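Local coordinates for malic enzyme (Entamoeba histolytica, PDB 3NV9), which probably catalyses the oxidative decarboxylation of malate to pyruvate with NAD or NADP as acceptor, as malic enzymes do, at residues 215-220 with 241-246; 388-393 with 411-416. All coordinates share one frame; numbering follows the deposited sequence.

Both interactions lie in the NAD-binding domain. Interaction 1 comes first along the chain and closes before interaction 2 opens. It joins the loop between helix 193-213 and strand 222-225 to the loop between helix 229-240 and strand 248-252, where the chain enters two neighbouring parallel strands of the Rossmann-type sheet. Interaction 2 joins helix 380-396 to residues 411-416, which lead into helix 413-428. The two centres are about 23 Å apart, and the nearest atoms come to about 4 Å without touching. Helix 193-213 is common to both, since side chains of each contact pack on it. One helix of the domain therefore borders a surface loop contact and a more buried helix contact.

Interaction 1. Residues 215-220 with 241-246; sequences KDIHEC and AGADPK
His218 and Asp244 each carry CG anti to the backbone N (chi1 -168° and -169°), and the imidazole and carboxylate lie stacked, their planes 18° apart. Asp244 CB sits over the centre of the His218 ring, 3.8 Å from its centroid, in a CH-pi contact. Asp244 OD2 is 3.5 Å from His218 CE1 and forms a salt bridge with Lys247. Lys247 NZ also donates to His218 O, which links its loop to residues 215-220. OD1 of Asp244 accepts from Lys246 N, which makes an Asx turn. His218 ND1 donates a weak bond to Glu219 OE2.

Ile217 fills the other part of the contact. Its CG2 meets Gly242 O at 3.5 Å, and its CG1 lies 4.2 Å from Ala243 CB. Gly242 ends helix 229-240 in a Schellman motif; its positive phi suits glycine. No direct hydrogen bond joins the segments. A water bridges them instead: it donates to Ile217 O and Cys220 O and accepts from Asp244 N.

Both segments are helix-to-strand connections of the Rossmann-type domain. Ile217 also packs on Leu210 of helix 193-213, and Ala243 on Ile238 of helix 229-240. Ile217 and Ala243 both touch Met222 of strand 222-225.

Interaction 2. Residues 388-393 with 411-416; sequences RALAEF and PGIFPK
Phe393 lays one ring face against Ile413. The two side chains cross at about a right angle. CG1 of Ile413 stands 3.5 Å above the ring plane, offset toward the rim, and makes a CH-pi contact. Its nearest ring atom is Phe393 CD2, also at 3.5 Å. The Phe393 CG is anti to its backbone N (chi1 179°), which directs CG toward the other segment. There Phe393 CE1 meets the backbone at Gly412, 3.7 Å from Gly412 C. Gly412 has no side chain here, and the ring comes up against its backbone.

Leu390 continues the apolar part. Its CD1 touches both CG2 and CD1 of Ile413, with CG2 at 3.8 Å. Leu390 and Ile413 are buried. Leu390 also packs on Val201 and Ala204 of helix 193-213, and on Val361 and Ile405 in loops.

The contact is helix against helix: helix 380-396 meets residues 411-416, leading into helix 413-428, within the NAD-binding domain. Pro415, which takes no part in this contact, packs on Tyr442, Ala445 and Ile449 of helix 438-461.

The stem of Lys416 belongs to the tight part. Its chain is extended as far as CE and bends only at chi4 (76°). CG is 4.1 Å from Ala389 CB, and CD lies near the plane of the Phe393 ring at its edge. Lys416 CE comes to 3.1 Å from Ala389 O, a carbon against a carbonyl oxygen and not a hydrogen bond. Ala389 O already accepts from Phe393 N within the helix.

Only the end of Lys416 is loose and watery. Lys416 NZ stays 4.2 Å from Glu392 OE1, beyond a salt bridge. A water bridges them, donating to Glu392 OE1 and accepting from Lys416 NZ, each at 2.8 Å.

Interaction 1. Residues 215-220 with 241-246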
ATOM      1  N   LYS A 215      19.023  38.919  13.462  1.00 36.12           N
ATOM      2  CA  LYS A 215      19.187  39.511  12.122  1.00 35.80           C
ATOM      3  C   LYS A 215      17.886  39.447  11.320  1.00 36.56           C
ATOM      4  O   LYS A 215      17.139  38.467  11.428  1.00 36.97           O
ATOM      5  CB  LYS A 215      20.318  38.839  11.330  1.00 34.93           C
ATOM      6  CG  LYS A 215      21.709  38.878  11.960  1.00 32.94           C
ATOM      7  CD  LYS A 215      22.706  38.023  11.156  1.00 26.59           C
ATOM      8  CE  LYS A 215      24.068  38.014  11.825  1.00 26.32           C
ATOM      9  NZ  LYS A 215      25.178  37.231  11.107  1.00 25.32           N
ATOM     10  N   ASP A 216      17.619  40.500  10.547  1.00 36.71           N
ATOM     11  CA  ASP A 216      16.472  40.579   9.669  1.00 37.52           C
ATOM     12  C   ASP A 216      16.779  39.726   8.424  1.00 36.42           C
ATOM     13  O   ASP A 216      17.892  39.792   7.874  1.00 36.38           O
ATOM     14  CB  ASP A 216      16.228  42.073   9.327  1.00 38.69           C
ATOM     15  CG  ASP A 216      15.160  42.295   8.247  1.00 44.02           C
ATOM     16  OD1 ASP A 216      14.214  41.483   8.103  1.00 49.67           O
ATOM     17  OD2 ASP A 216      15.226  43.343   7.552  1.00 51.49           O
ATOM     18  N   ILE A 217      15.805  38.916   7.992  1.00 35.03           N
ATOM     19  CA  ILE A 217      15.978  38.005   6.854  1.00 33.52           C
ATOM     20  C   ILE A 217      16.539  38.667   5.581  1.00 34.49           C
ATOM     21  O   ILE A 217      17.442  38.084   4.901  1.00 33.79           O
ATOM     22  CB  ILE A 217      14.707  37.186   6.569  1.00 33.14           C
ATOM     23  CG1 ILE A 217      15.034  35.949   5.708  1.00 31.50           C
ATOM     24  CG2 ILE A 217      13.531  38.074   6.044  1.00 32.78           C
ATOM     25  CD1 ILE A 217      13.825  35.042   5.472  1.00 32.63           C
ATOM     26  N   HIS A 218      16.040  39.884   5.299  1.00 34.29           N
ATOM     27  CA  HIS A 218      16.335  40.649   4.077  1.00 34.83           C
ATOM     28  C   HIS A 218      17.727  41.289   4.116  1.00 34.96           C
ATOM     29  O   HIS A 218      18.222  41.791   3.091  1.00 34.77           O
ATOM     30  CB  HIS A 218      15.256  41.735   3.868  1.00 34.81           C
ATOM     31  CG  HIS A 218      15.290  42.384   2.523  1.00 37.22           C
ATOM     32  ND1 HIS A 218      16.125  43.445   2.230  1.00 40.19           N
ATOM     33  CD2 HIS A 218      14.567  42.148   1.396  1.00 40.18           C
ATOM     34  CE1 HIS A 218      15.930  43.821   0.974  1.00 39.56           C
ATOM     35  NE2 HIS A 218      14.991  43.049   0.447  1.00 40.12           N
ATOM     36  N   GLU A 219      18.339  41.297   5.295  1.00 35.12           N
ATOM     37  CA  GLU A 219      19.634  41.936   5.474  1.00 37.12           C
ATOM     38  C   GLU A 219      20.791  40.921   5.598  1.00 37.48           C
ATOM     39  O   GLU A 219      21.951  41.329   5.813  1.00 38.01           O
ATOM     40  CB  GLU A 219      19.606  42.951   6.640  1.00 37.49           C
ATOM     41  CG  GLU A 219      18.581  44.180   6.417  1.00 43.05           C
ATOM     42  CD  GLU A 219      18.881  45.068   5.134  1.00 49.81           C
ATOM     43  OE1 GLU A 219      20.052  45.540   4.985  1.00 50.86           O
ATOM     44  OE2 GLU A 219      17.949  45.301   4.284  1.00 50.62           O
ATOM     45  N   CYS A 220      20.477  39.622   5.427  1.00 37.00           N
ATOM     46  CA  CYS A 220      21.483  38.527   5.435  1.00 36.95           C
ATOM     47  C   CYS A 220      22.100  38.082   4.105  1.00 36.30           C
ATOM     48  O   CYS A 220      21.405  37.790   3.146  1.00 36.40           O
ATOM     49  CB  CYS A 220      20.935  37.297   6.119  1.00 36.36           C
ATOM     50  SG  CYS A 220      20.574  37.571   7.837  1.00 39.50           S
ATOM     51  N   ALA A 241       9.745  34.277   1.343  1.00 31.23           N
ATOM     52  CA  ALA A 241       9.563  34.604   2.759  1.00 32.07           C
ATOM     53  C   ALA A 241      10.238  35.909   3.180  1.00 31.75           C
ATOM     54  O   ALA A 241      10.050  36.368   4.306  1.00 30.55           O
ATOM     55  CB  ALA A 241      10.027  33.443   3.672  1.00 31.64           C
ATOM     56  N   GLY A 242      11.030  36.476   2.282  1.00 32.16           N
ATOM     57  CA  GLY A 242      11.530  37.853   2.470  1.00 32.42           C
ATOM     58  C   GLY A 242      13.015  38.116   2.351  1.00 32.38           C
ATOM     59  O   GLY A 242      13.456  39.208   2.689  1.00 31.45           O
ATOM     60  N   ALA A 243      13.807  37.135   1.902  1.00 32.92           N
ATOM     61  CA  ALA A 243      15.254  37.380   1.769  1.00 33.71           C
ATOM     62  C   ALA A 243      15.499  38.303   0.577  1.00 34.61           C
ATOM     63  O   ALA A 243      14.639  38.474  -0.275  1.00 34.27           O
ATOM     64  CB  ALA A 243      16.045  36.088   1.625  1.00 32.71           C
ATOM     65  N   ASP A 244      16.668  38.921   0.524  1.00 36.90           N
ATOM     66  CA  ASP A 244      17.012  39.768  -0.629  1.00 38.55           C
ATOM     67  C   ASP A 244      17.689  38.919  -1.715  1.00 38.59           C
ATOM     68  O   ASP A 244      18.792  38.429  -1.483  1.00 39.28           O
ATOM     69  CB  ASP A 244      18.004  40.829  -0.157  1.00 38.71           C
ATOM     70  CG  ASP A 244      18.226  41.927  -1.197  1.00 41.67           C
ATOM     71  OD1 ASP A 244      17.806  41.726  -2.362  1.00 42.65           O
ATOM     72  OD2 ASP A 244      18.811  42.993  -0.833  1.00 45.45           O
ATOM     73  N   PRO A 245      17.081  38.771  -2.907  1.00 39.20           N
ATOM     74  CA  PRO A 245      17.783  37.961  -3.927  1.00 39.41           C
ATOM     75  C   PRO A 245      19.188  38.471  -4.267  1.00 39.60           C
ATOM     76  O   PRO A 245      20.058  37.671  -4.587  1.00 40.09           O
ATOM     77  CB  PRO A 245      16.861  38.027  -5.158  1.00 39.52           C
ATOM     78  CG  PRO A 245      15.557  38.468  -4.665  1.00 39.50           C
ATOM     79  CD  PRO A 245      15.817  39.322  -3.431  1.00 39.76           C
ATOM     80  N   LYS A 246      19.427  39.775  -4.136  1.00 39.97           N
ATOM     81  CA  LYS A 246      20.725  40.371  -4.478  1.00 40.24           C
ATOM     82  C   LYS A 246      21.841  39.917  -3.513  1.00 40.14           C
ATOM     83  O   LYS A 246      23.053  39.950  -3.856  1.00 39.41           O
ATOM     84  CB  LYS A 246      20.649  41.901  -4.480  1.00 41.40           C
ATOM     85  CG  LYS A 246      19.684  42.558  -5.508  1.00 44.00           C
ATOM     86  CD  LYS A 246      20.005  44.082  -5.621  1.00 50.59           C
ATOM     87  CE  LYS A 246      18.771  44.974  -5.911  1.00 53.74           C
ATOM     88  NZ  LYS A 246      18.098  44.607  -7.191  1.00 51.35           N
TER
HETATM   89  O   HOH W   1      18.786  38.343   2.544  1.00 43.58           O

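Interaction 2. Residues 388-393 with 411-416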
ATOM      1  N   ARG A 388       6.153  28.405   9.281  1.00 24.74           N
ATOM      2  CA  ARG A 388       5.932  29.366  10.385  1.00 24.94           C
ATOM      3  C   ARG A 388       5.380  28.610  11.558  1.00 25.15           C
ATOM      4  O   ARG A 388       5.819  28.833  12.662  1.00 26.18           O
ATOM      5  CB  ARG A 388       5.007  30.516  10.009  1.00 25.39           C
ATOM      6  CG  ARG A 388       5.529  31.424   8.878  1.00 28.08           C
ATOM      7  CD  ARG A 388       4.544  32.608   8.597  1.00 35.00           C
ATOM      8  NE  ARG A 388       4.993  33.397   7.442  1.00 45.25           N
ATOM      9  CZ  ARG A 388       6.163  34.052   7.349  1.00 46.10           C
ATOM     10  NH1 ARG A 388       7.038  34.056   8.355  1.00 45.60           N
ATOM     11  NH2 ARG A 388       6.455  34.718   6.229  1.00 48.51           N
ATOM     12  N   ALA A 389       4.449  27.686  11.300  1.00 25.24           N
ATOM     13  CA  ALA A 389       3.861  26.839  12.335  1.00 25.05           C
ATOM     14  C   ALA A 389       4.939  26.058  13.072  1.00 25.72           C
ATOM     15  O   ALA A 389       4.895  25.940  14.314  1.00 26.58           O
ATOM     16  CB  ALA A 389       2.850  25.876  11.721  1.00 25.02           C
ATOM     17  N   LEU A 390       5.909  25.510  12.313  1.00 25.02           N
ATOM     18  CA  LEU A 390       6.985  24.680  12.900  1.00 23.42           C
ATOM     19  C   LEU A 390       7.916  25.542  13.742  1.00 23.69           C
ATOM     20  O   LEU A 390       8.312  25.178  14.858  1.00 23.81           O
ATOM     21  CB  LEU A 390       7.796  23.916  11.812  1.00 20.95           C
ATOM     22  CG  LEU A 390       8.979  23.088  12.300  1.00 19.86           C
ATOM     23  CD1 LEU A 390       8.589  22.154  13.415  1.00 18.99           C
ATOM     24  CD2 LEU A 390       9.604  22.258  11.148  1.00 19.50           C
ATOM     25  N   ALA A 391       8.304  26.668  13.173  1.00 23.95           N
ATOM     26  CA  ALA A 391       9.194  27.588  13.841  1.00 24.55           C
ATOM     27  C   ALA A 391       8.515  28.184  15.083  1.00 24.85           C
ATOM     28  O   ALA A 391       9.126  28.244  16.121  1.00 25.06           O
ATOM     29  CB  ALA A 391       9.567  28.671  12.897  1.00 24.53           C
ATOM     30  N   GLU A 392       7.256  28.617  14.975  1.00 25.83           N
ATOM     31  CA  GLU A 392       6.542  29.205  16.142  1.00 27.55           C
ATOM     32  C   GLU A 392       6.286  28.157  17.246  1.00 26.40           C
ATOM     33  O   GLU A 392       6.450  28.447  18.405  1.00 24.88           O
ATOM     34  CB  GLU A 392       5.234  29.860  15.723  1.00 27.58           C
ATOM     35  CG  GLU A 392       5.369  30.895  14.627  1.00 36.80           C
ATOM     36  CD  GLU A 392       4.013  31.342  14.038  1.00 45.38           C
ATOM     37  OE1 GLU A 392       2.959  30.748  14.388  1.00 49.57           O
ATOM     38  OE2 GLU A 392       4.007  32.285  13.217  1.00 48.46           O
ATOM     39  N   PHE A 393       5.935  26.923  16.862  1.00 26.13           N
ATOM     40  CA  PHE A 393       5.760  25.854  17.845  1.00 25.93           C
ATOM     41  C   PHE A 393       7.036  25.712  18.647  1.00 26.86           C
ATOM     42  O   PHE A 393       7.002  25.619  19.902  1.00 27.03           O
ATOM     43  CB  PHE A 393       5.434  24.501  17.194  1.00 25.72           C
ATOM     44  CG  PHE A 393       5.273  23.390  18.183  1.00 23.58           C
ATOM     45  CD1 PHE A 393       4.022  23.044  18.633  1.00 21.35           C
ATOM     46  CD2 PHE A 393       6.385  22.716  18.693  1.00 24.21           C
ATOM     47  CE1 PHE A 393       3.870  22.027  19.561  1.00 20.64           C
ATOM     48  CE2 PHE A 393       6.232  21.692  19.642  1.00 20.77           C
ATOM     49  CZ  PHE A 393       4.998  21.361  20.063  1.00 21.65           C
ATOM     50  N   PRO A 411       4.722  15.651  18.945  1.00 22.34           N
ATOM     51  CA  PRO A 411       3.593  15.338  18.117  1.00 22.34           C
ATOM     52  C   PRO A 411       2.607  16.483  17.960  1.00 22.74           C
ATOM     53  O   PRO A 411       1.840  16.470  16.994  1.00 23.01           O
ATOM     54  CB  PRO A 411       2.971  14.103  18.791  1.00 23.22           C
ATOM     55  CG  PRO A 411       3.358  14.176  20.230  1.00 22.20           C
ATOM     56  CD  PRO A 411       4.747  14.876  20.209  1.00 22.51           C
ATOM     57  N   GLY A 412       2.675  17.500  18.813  1.00 21.83           N
ATOM     58  CA  GLY A 412       1.730  18.635  18.704  1.00 21.55           C
ATOM     59  C   GLY A 412       2.102  19.521  17.530  1.00 23.18           C
ATOM     60  O   GLY A 412       1.272  20.286  17.017  1.00 22.07           O
ATOM     61  N   ILE A 413       3.366  19.460  17.091  1.00 23.22           N
ATOM     62  CA  ILE A 413       3.729  20.205  15.880  1.00 22.46           C
ATOM     63  C   ILE A 413       2.715  19.900  14.799  1.00 21.85           C
ATOM     64  O   ILE A 413       2.318  20.783  14.012  1.00 23.81           O
ATOM     65  CB  ILE A 413       5.147  19.746  15.322  1.00 23.00           C
ATOM     66  CG1 ILE A 413       6.298  20.242  16.186  1.00 21.76           C
ATOM     67  CG2 ILE A 413       5.390  20.224  13.897  1.00 23.23           C
ATOM     68  CD1 ILE A 413       7.578  19.395  16.003  1.00 25.28           C
ATOM     69  N   PHE A 414       2.289  18.645  14.685  1.00 20.62           N
ATOM     70  CA  PHE A 414       1.716  18.284  13.394  1.00 19.53           C
ATOM     71  C   PHE A 414       0.250  18.660  13.168  1.00 20.02           C
ATOM     72  O   PHE A 414      -0.071  19.028  12.082  1.00 21.16           O
ATOM     73  CB  PHE A 414       2.054  16.852  13.029  1.00 19.66           C
ATOM     74  CG  PHE A 414       3.493  16.580  13.148  1.00 17.84           C
ATOM     75  CD1 PHE A 414       4.362  17.046  12.180  1.00 15.80           C
ATOM     76  CD2 PHE A 414       3.981  15.960  14.281  1.00 16.41           C
ATOM     77  CE1 PHE A 414       5.746  16.888  12.349  1.00 20.80           C
ATOM     78  CE2 PHE A 414       5.344  15.742  14.448  1.00 16.92           C
ATOM     79  CZ  PHE A 414       6.246  16.222  13.480  1.00 18.59           C
ATOM     80  N   PRO A 415      -0.609  18.604  14.191  1.00 18.75           N
ATOM     81  CA  PRO A 415      -1.958  19.146  13.986  1.00 19.26           C
ATOM     82  C   PRO A 415      -1.930  20.639  13.801  1.00 19.89           C
ATOM     83  O   PRO A 415      -2.769  21.195  13.084  1.00 20.82           O
ATOM     84  CB  PRO A 415      -2.748  18.723  15.270  1.00 17.79           C
ATOM     85  CG  PRO A 415      -1.650  18.419  16.280  1.00 19.58           C
ATOM     86  CD  PRO A 415      -0.468  17.902  15.479  1.00 17.98           C
ATOM     87  N   LYS A 416      -0.950  21.305  14.389  1.00 21.24           N
ATOM     88  CA  LYS A 416      -0.835  22.728  14.156  1.00 22.05           C
ATOM     89  C   LYS A 416      -0.384  23.000  12.684  1.00 23.32           C
ATOM     90  O   LYS A 416      -0.995  23.852  11.984  1.00 23.55           O
ATOM     91  CB  LYS A 416       0.105  23.335  15.193  1.00 23.02           C
ATOM     92  CG  LYS A 416       0.551  24.724  14.931  1.00 21.92           C
ATOM     93  CD  LYS A 416       1.634  25.055  15.946  1.00 25.47           C
ATOM     94  CE  LYS A 416       2.191  26.497  15.767  1.00 25.84           C
ATOM     95  NZ  LYS A 416       1.155  27.472  16.345  1.00 34.02           N
TER
HETATM   96  O   HOH W   2       2.240  29.973  17.008  1.00 42.28           O